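Local coordinates for protein putative neuraminyllactose-binding hemagglutinin homolog (Helicobacter pylori, PDB 3BGH) that is of not firmly established function but probably acts as an outer-membrane, flagellar-sheath lipoprotein adhesin of the neuraminyllactose-binding hemagglutinin family, at residues L100-N105 against L132-V137; I42-E47 against S63-L68. All blocks are in the same frame, centred on the assembly; numbering follows the deposited sequence.

Contact 1 of 2, residues L100-N105 against L132-V137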
loop_
_atom_site.group_PDB
_atom_site.type_symbol
_atom_site.label_atom_id
_atom_site.label_comp_id
_atom_site.label_asym_id
_atom_site.label_seq_id
_atom_site.Cartn_x
_atom_site.Cartn_y
_atom_site.Cartn_z
ATOM N N LEU A 100 -3.845 -19.669 10.951
ATOM C CA LEU A 100 -4.129 -18.371 10.413
ATOM C C LEU A 100 -2.916 -17.486 10.638
ATOM O O LEU A 100 -2.270 -17.531 11.682
ATOM C CB LEU A 100 -5.350 -17.782 11.086
ATOM C CG LEU A 100 -6.726 -18.398 10.824
ATOM C CD1 LEU A 100 -7.737 -17.619 11.631
ATOM C CD2 LEU A 100 -7.080 -18.313 9.348
ATOM N N ARG A 101 -2.626 -16.666 9.637
ATOM C CA ARG A 101 -1.321 -16.042 9.472
ATOM C C ARG A 101 -1.471 -14.772 8.586
ATOM O O ARG A 101 -1.646 -14.866 7.370
ATOM C CB ARG A 101 -0.359 -17.100 8.875
ATOM C CG ARG A 101 0.857 -16.580 8.224
ATOM C CD ARG A 101 1.967 -17.609 8.240
ATOM N NE ARG A 101 3.248 -16.927 8.454
ATOM C CZ ARG A 101 4.446 -17.459 8.220
ATOM N NH1 ARG A 101 4.559 -18.692 7.734
ATOM N NH2 ARG A 101 5.542 -16.748 8.469
ATOM N N MET A 102 -1.432 -13.613 9.235
ATOM C CA MET A 102 -1.738 -12.326 8.652
ATOM C C MET A 102 -0.470 -11.493 8.367
ATOM O O MET A 102 0.328 -11.236 9.270
ATOM C CB MET A 102 -2.675 -11.538 9.582
ATOM C CG MET A 102 -3.484 -10.460 8.863
ATOM S SD MET A 102 -4.431 -9.392 9.995
ATOM C CE MET A 102 -5.035 -10.674 11.162
ATOM N N ASP A 103 -0.304 -11.082 7.109
ATOM C CA ASP A 103 0.777 -10.212 6.708
ATOM C C ASP A 103 0.278 -9.041 5.855
ATOM O O ASP A 103 -0.735 -9.148 5.158
ATOM C CB ASP A 103 1.855 -11.008 5.968
ATOM C CG ASP A 103 2.351 -12.227 6.776
ATOM O OD1 ASP A 103 3.464 -12.160 7.347
ATOM O OD2 ASP A 103 1.628 -13.257 6.842
ATOM N N GLY A 104 1.007 -7.930 5.893
ATOM C CA GLY A 104 0.650 -6.746 5.128
ATOM C C GLY A 104 1.338 -5.460 5.539
ATOM O O GLY A 104 2.429 -5.473 6.117
ATOM N N ASN A 105 0.706 -4.339 5.206
ATOM C CA ASN A 105 1.264 -3.037 5.514
ATOM C C ASN A 105 0.227 -1.998 5.429
ATOM O O ASN A 105 -0.790 -2.152 4.726
ATOM C CB ASN A 105 2.414 -2.652 4.531
ATOM C CG ASN A 105 1.890 -2.148 3.208
ATOM O OD1 ASN A 105 1.500 -2.947 2.340
ATOM N ND2 ASN A 105 1.832 -0.827 3.054
ATOM N N LEU A 132 -3.978 -5.827 3.706
ATOM C CA LEU A 132 -3.743 -6.945 4.595
ATOM C C LEU A 132 -4.157 -8.256 3.993
ATOM O O LEU A 132 -5.235 -8.396 3.392
ATOM C CB LEU A 132 -4.471 -6.739 5.899
ATOM C CG LEU A 132 -3.573 -6.168 6.983
ATOM C CD1 LEU A 132 -3.133 -4.751 6.662
ATOM C CD2 LEU A 132 -4.297 -6.200 8.335
ATOM N N ASN A 133 -3.299 -9.239 4.184
ATOM C CA ASN A 133 -3.599 -10.557 3.718
ATOM C C ASN A 133 -3.654 -11.585 4.830
ATOM O O ASN A 133 -2.642 -11.865 5.491
ATOM C CB ASN A 133 -2.559 -10.992 2.716
ATOM C CG ASN A 133 -2.996 -12.194 1.961
ATOM O OD1 ASN A 133 -3.944 -12.129 1.148
ATOM N ND2 ASN A 133 -2.340 -13.317 2.217
ATOM N N LEU A 134 -4.831 -12.178 5.009
ATOM C CA LEU A 134 -4.984 -13.327 5.885
ATOM C C LEU A 134 -4.757 -14.661 5.139
ATOM O O LEU A 134 -5.550 -15.016 4.279
ATOM C CB LEU A 134 -6.363 -13.289 6.519
ATOM C CG LEU A 134 -6.685 -14.358 7.569
ATOM C CD1 LEU A 134 -5.658 -14.332 8.677
ATOM C CD2 LEU A 134 -8.043 -14.078 8.133
ATOM N N ASN A 135 -3.693 -15.403 5.497
ATOM C CA ASN A 135 -3.450 -16.741 4.910
ATOM C C ASN A 135 -4.028 -17.910 5.712
ATOM O O ASN A 135 -3.878 -17.979 6.930
ATOM C CB ASN A 135 -1.954 -16.971 4.577
ATOM C CG ASN A 135 -1.588 -16.535 3.142
ATOM O OD1 ASN A 135 -2.440 -16.083 2.387
ATOM N ND2 ASN A 135 -0.329 -16.711 2.757
ATOM N N PHE A 136 -4.704 -18.820 5.025
ATOM C CA PHE A 136 -5.230 -20.030 5.637
ATOM C C PHE A 136 -4.292 -21.171 5.285
ATOM O O PHE A 136 -4.133 -21.518 4.119
ATOM C CB PHE A 136 -6.660 -20.347 5.136
ATOM C CG PHE A 136 -7.699 -19.331 5.519
ATOM C CD1 PHE A 136 -8.786 -19.702 6.291
ATOM C CD2 PHE A 136 -7.624 -18.016 5.071
ATOM C CE1 PHE A 136 -9.778 -18.766 6.618
ATOM C CE2 PHE A 136 -8.615 -17.067 5.420
ATOM C CZ PHE A 136 -9.671 -17.437 6.193
ATOM N N VAL A 137 -3.666 -21.754 6.298
ATOM C CA VAL A 137 -2.593 -22.713 6.095
ATOM C C VAL A 137 -2.904 -24.071 6.729
ATOM O O VAL A 137 -3.343 -24.160 7.886
ATOM C CB VAL A 137 -1.243 -22.176 6.640
ATOM C CG1 VAL A 137 -0.111 -23.142 6.324
ATOM C CG2 VAL A 137 -0.917 -20.792 6.080
#

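Contact 2 of 2, residues I42-E47 against S63-L68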
loop_
_atom_site.group_PDB
_atom_site.type_symbol
_atom_site.label_atom_id
_atom_site.label_comp_id
_atom_site.label_asym_id
_atom_site.label_seq_id
_atom_site.Cartn_x
_atom_site.Cartn_y
_atom_site.Cartn_z
ATOM N N ILE A 42 -1.092 -16.959 14.488
ATOM C CA ILE A 42 0.265 -16.400 14.504
ATOM C C ILE A 42 0.180 -14.878 14.648
ATOM O O ILE A 42 -0.788 -14.284 14.189
ATOM C CB ILE A 42 1.036 -16.791 13.236
ATOM C CG1 ILE A 42 1.170 -18.305 13.196
ATOM C CG2 ILE A 42 2.420 -16.186 13.206
ATOM C CD1 ILE A 42 2.048 -18.797 12.099
ATOM N N GLU A 43 1.157 -14.262 15.322
ATOM C CA GLU A 43 1.119 -12.832 15.593
ATOM C C GLU A 43 1.209 -12.120 14.239
ATOM O O GLU A 43 2.101 -12.444 13.465
ATOM C CB GLU A 43 2.278 -12.412 16.526
ATOM C CG GLU A 43 2.183 -10.967 17.127
ATOM C CD GLU A 43 3.297 -10.640 18.167
ATOM O OE1 GLU A 43 4.517 -10.780 17.844
ATOM O OE2 GLU A 43 2.950 -10.203 19.299
ATOM N N PRO A 44 0.285 -11.174 13.952
ATOM C CA PRO A 44 0.215 -10.525 12.646
ATOM C C PRO A 44 1.462 -9.690 12.403
ATOM O O PRO A 44 1.946 -9.028 13.322
ATOM C CB PRO A 44 -1.002 -9.594 12.770
ATOM C CG PRO A 44 -1.797 -10.121 13.867
ATOM C CD PRO A 44 -0.745 -10.630 14.848
ATOM N N LYS A 45 1.990 -9.768 11.191
ATOM C CA LYS A 45 3.109 -8.941 10.737
ATOM C C LYS A 45 2.602 -7.804 9.845
ATOM O O LYS A 45 2.294 -8.047 8.678
ATOM C CB LYS A 45 4.072 -9.806 9.929
ATOM C CG LYS A 45 5.255 -10.305 10.701
ATOM C CD LYS A 45 4.936 -11.524 11.559
ATOM C CE LYS A 45 6.142 -11.896 12.474
ATOM N NZ LYS A 45 5.670 -12.608 13.708
ATOM N N ILE A 46 2.472 -6.595 10.397
ATOM C CA ILE A 46 1.994 -5.434 9.647
ATOM C C ILE A 46 3.065 -4.344 9.620
ATOM O O ILE A 46 3.304 -3.688 10.618
ATOM C CB ILE A 46 0.690 -4.803 10.248
ATOM C CG1 ILE A 46 -0.349 -5.852 10.714
ATOM C CG2 ILE A 46 0.074 -3.778 9.300
ATOM C CD1 ILE A 46 -0.995 -6.687 9.636
ATOM N N GLU A 47 3.709 -4.165 8.478
ATOM C CA GLU A 47 4.691 -3.108 8.268
ATOM C C GLU A 47 4.011 -1.736 8.185
ATOM O O GLU A 47 2.818 -1.648 7.927
ATOM C CB GLU A 47 5.464 -3.378 6.980
ATOM C CG GLU A 47 6.229 -4.690 6.985
ATOM C CD GLU A 47 7.160 -4.816 5.798
ATOM O OE1 GLU A 47 8.026 -3.906 5.634
ATOM O OE2 GLU A 47 7.034 -5.814 5.027
ATOM N N SER A 63 -3.672 -5.775 19.253
ATOM C CA SER A 63 -5.117 -5.799 19.364
ATOM C C SER A 63 -5.798 -6.823 18.454
ATOM O O SER A 63 -6.746 -7.471 18.880
ATOM C CB SER A 63 -5.690 -4.415 19.164
ATOM O OG SER A 63 -5.076 -3.550 20.093
ATOM N N LEU A 64 -5.308 -6.976 17.224
ATOM C CA LEU A 64 -5.912 -7.868 16.224
ATOM C C LEU A 64 -5.762 -9.297 16.695
ATOM O O LEU A 64 -6.643 -10.135 16.547
ATOM C CB LEU A 64 -5.236 -7.712 14.840
ATOM C CG LEU A 64 -5.580 -6.569 13.877
ATOM C CD1 LEU A 64 -4.842 -6.763 12.545
ATOM C CD2 LEU A 64 -7.091 -6.476 13.587
ATOM N N PHE A 65 -4.605 -9.544 17.282
ATOM C CA PHE A 65 -4.208 -10.851 17.747
ATOM C C PHE A 65 -5.120 -11.297 18.905
ATOM O O PHE A 65 -5.639 -12.416 18.908
ATOM C CB PHE A 65 -2.755 -10.731 18.164
ATOM C CG PHE A 65 -2.072 -12.026 18.402
ATOM C CD1 PHE A 65 -2.310 -13.118 17.585
ATOM C CD2 PHE A 65 -1.164 -12.142 19.444
ATOM C CE1 PHE A 65 -1.658 -14.331 17.807
ATOM C CE2 PHE A 65 -0.510 -13.340 19.684
ATOM C CZ PHE A 65 -0.751 -14.444 18.866
ATOM N N LEU A 66 -5.364 -10.415 19.864
ATOM C CA LEU A 66 -6.099 -10.821 21.055
ATOM C C LEU A 66 -7.559 -10.921 20.701
ATOM O O LEU A 66 -8.217 -11.913 21.021
ATOM C CB LEU A 66 -5.886 -9.856 22.227
ATOM C CG LEU A 66 -4.457 -9.636 22.764
ATOM C CD1 LEU A 66 -4.484 -8.514 23.768
ATOM C CD2 LEU A 66 -3.844 -10.897 23.382
ATOM N N GLN A 67 -8.049 -9.913 19.997
ATOM C CA GLN A 67 -9.408 -9.896 19.530
ATOM C C GLN A 67 -9.793 -11.068 18.635
ATOM O O GLN A 67 -10.894 -11.586 18.733
ATOM C CB GLN A 67 -9.677 -8.602 18.829
ATOM C CG GLN A 67 -9.646 -7.409 19.765
ATOM C CD GLN A 67 -10.833 -6.534 19.523
ATOM O OE1 GLN A 67 -10.771 -5.593 18.718
ATOM N NE2 GLN A 67 -11.958 -6.876 20.160
ATOM N N LEU A 68 -8.904 -11.477 17.748
ATOM C CA LEU A 68 -9.190 -12.620 16.918
ATOM C C LEU A 68 -9.216 -13.897 17.738
ATOM O O LEU A 68 -9.960 -14.815 17.420
ATOM C CB LEU A 68 -8.210 -12.734 15.766
ATOM C CG LEU A 68 -8.779 -11.954 14.606
ATOM C CD1 LEU A 68 -7.671 -11.677 13.602
ATOM C CD2 LEU A 68 -10.014 -12.713 13.972
#

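Contact 1 of 2, residues L100-N105 against L132-V137
Strands 98-114 and 123-137 form an antiparallel beta hairpin inside the mixed sheet, and this contact lies toward its open end, away from the turn. Asp103 and Asn133 make a hydrogen-bonded pair. Asp103 N donates to Asn133 O at 2.9 Å in the carbonyl plane, and Asn133 N reaches Asp103 O at 2.7 Å nearly along the C=O axis. The next such pair is lopsided: Asn135 N to Arg101 O is short (2.8 Å), with the donor above the carbonyl plane, while the return bond from Arg101 N to Asn135 O is weak.

Leu100, Met102, Leu132, Leu134 and Phe136 line one face of the hairpin. Leu100 and Phe136 run side by side, each CG anti to its own carbonyl carbon, so that Leu100 CD2 sits over a face of the Phe136 ring, 3.9 Å from its centroid, in a CH-pi contact. Met102, its CG anti to the backbone N (chi1 -157°), crosses Leu132 obliquely and brings SD to 3.6 Å from Leu132 CD2.

Helix 186-208 covers this apolar face through Val201 and Ile205, while His146 meets the Phe136 ring edge-to-face. Asn133 and Asn135 point to the other face, near the second subunit. There Asn135 OD1 bonds Ser147 OG and Asn135 ND2 bonds Asp111 O of the second subunit, and Asn135 OD1 also accepts a weak bond from Asn133 ND2 at 2.8 Å.

Contact 2 of 2, residues I42-E47 against S63-L68
Phe65 leaves helix 54-73 with CG anti to the backbone N (chi1 -168°), and this torsion carries its ring beyond the helix surface and alongside the Ile42-Glu43 peptide. With chi2 at 39°, one face of the Phe65 ring is presented to Glu43 CA, which stands 4.0 Å from the ring centroid and 15° off the normal. This is a CH-pi contact made by the backbone, displaced toward the rim of the ring. Phe65 CE1 also comes to 3.7 Å from Ile42 C, an oblique approach, so the aromatic group follows the main chain just before Pro44. The side chain of Glu43 is extended along its first two torsions, and its CG approaches Phe65 CD2 at 4.2 Å.

Pro44 packs at the root of the Phe65 side chain, where the chain leaves the helix. Pro44 CD packs 3.9 Å from Phe65 CB, the two side chains crossing obliquely, and Pro44 CG lies 4.3 Å from Leu64 CB. Pro44 thus rests its CD and CG on two consecutive helix residues, Phe65 and Leu64.

Helix 54-73 is the connecting helix of the beta-alpha-beta unit formed with strands 38-48 and 78-82, so the contact packs it against the first strand of that unit. Leu64 extends the apolar layer to Met102 and, on helix 186-208, to Tyr198 and Met202, while Phe65 also touches Leu41. The strand is anchored to the helix by polar bonds nearby: Ile46 N to Glu61 OE2 and Ile46 O to Gln57 NE2. No hydrogen bond joins 42-47 to 63-68, and the interface between them therefore depends on van der Waals and CH-pi contacts, with one face of the Phe65 ring set against Glu43 CA.

From the N terminus, strand 38-48 leads into helix 54-73, whose return onto the strand is contact 2, closing a loop with 15 residues between its segments. The chain then adds strand 78-82 and helix 90-95 before entering strand 98-114. Contact 1 closes the next loop, 26 residues between segments, where strand 123-137 folds back. The two loops follow in series and neither nest nor cross. They meet in space because strands 38-48 and 98-114 are sheet neighbours: Lys45 N lies 2.9 Å from Met102 O, a probable hydrogen bond. Together the contacts tie the beta-alpha-beta unit to the hairpin through a shared sheet.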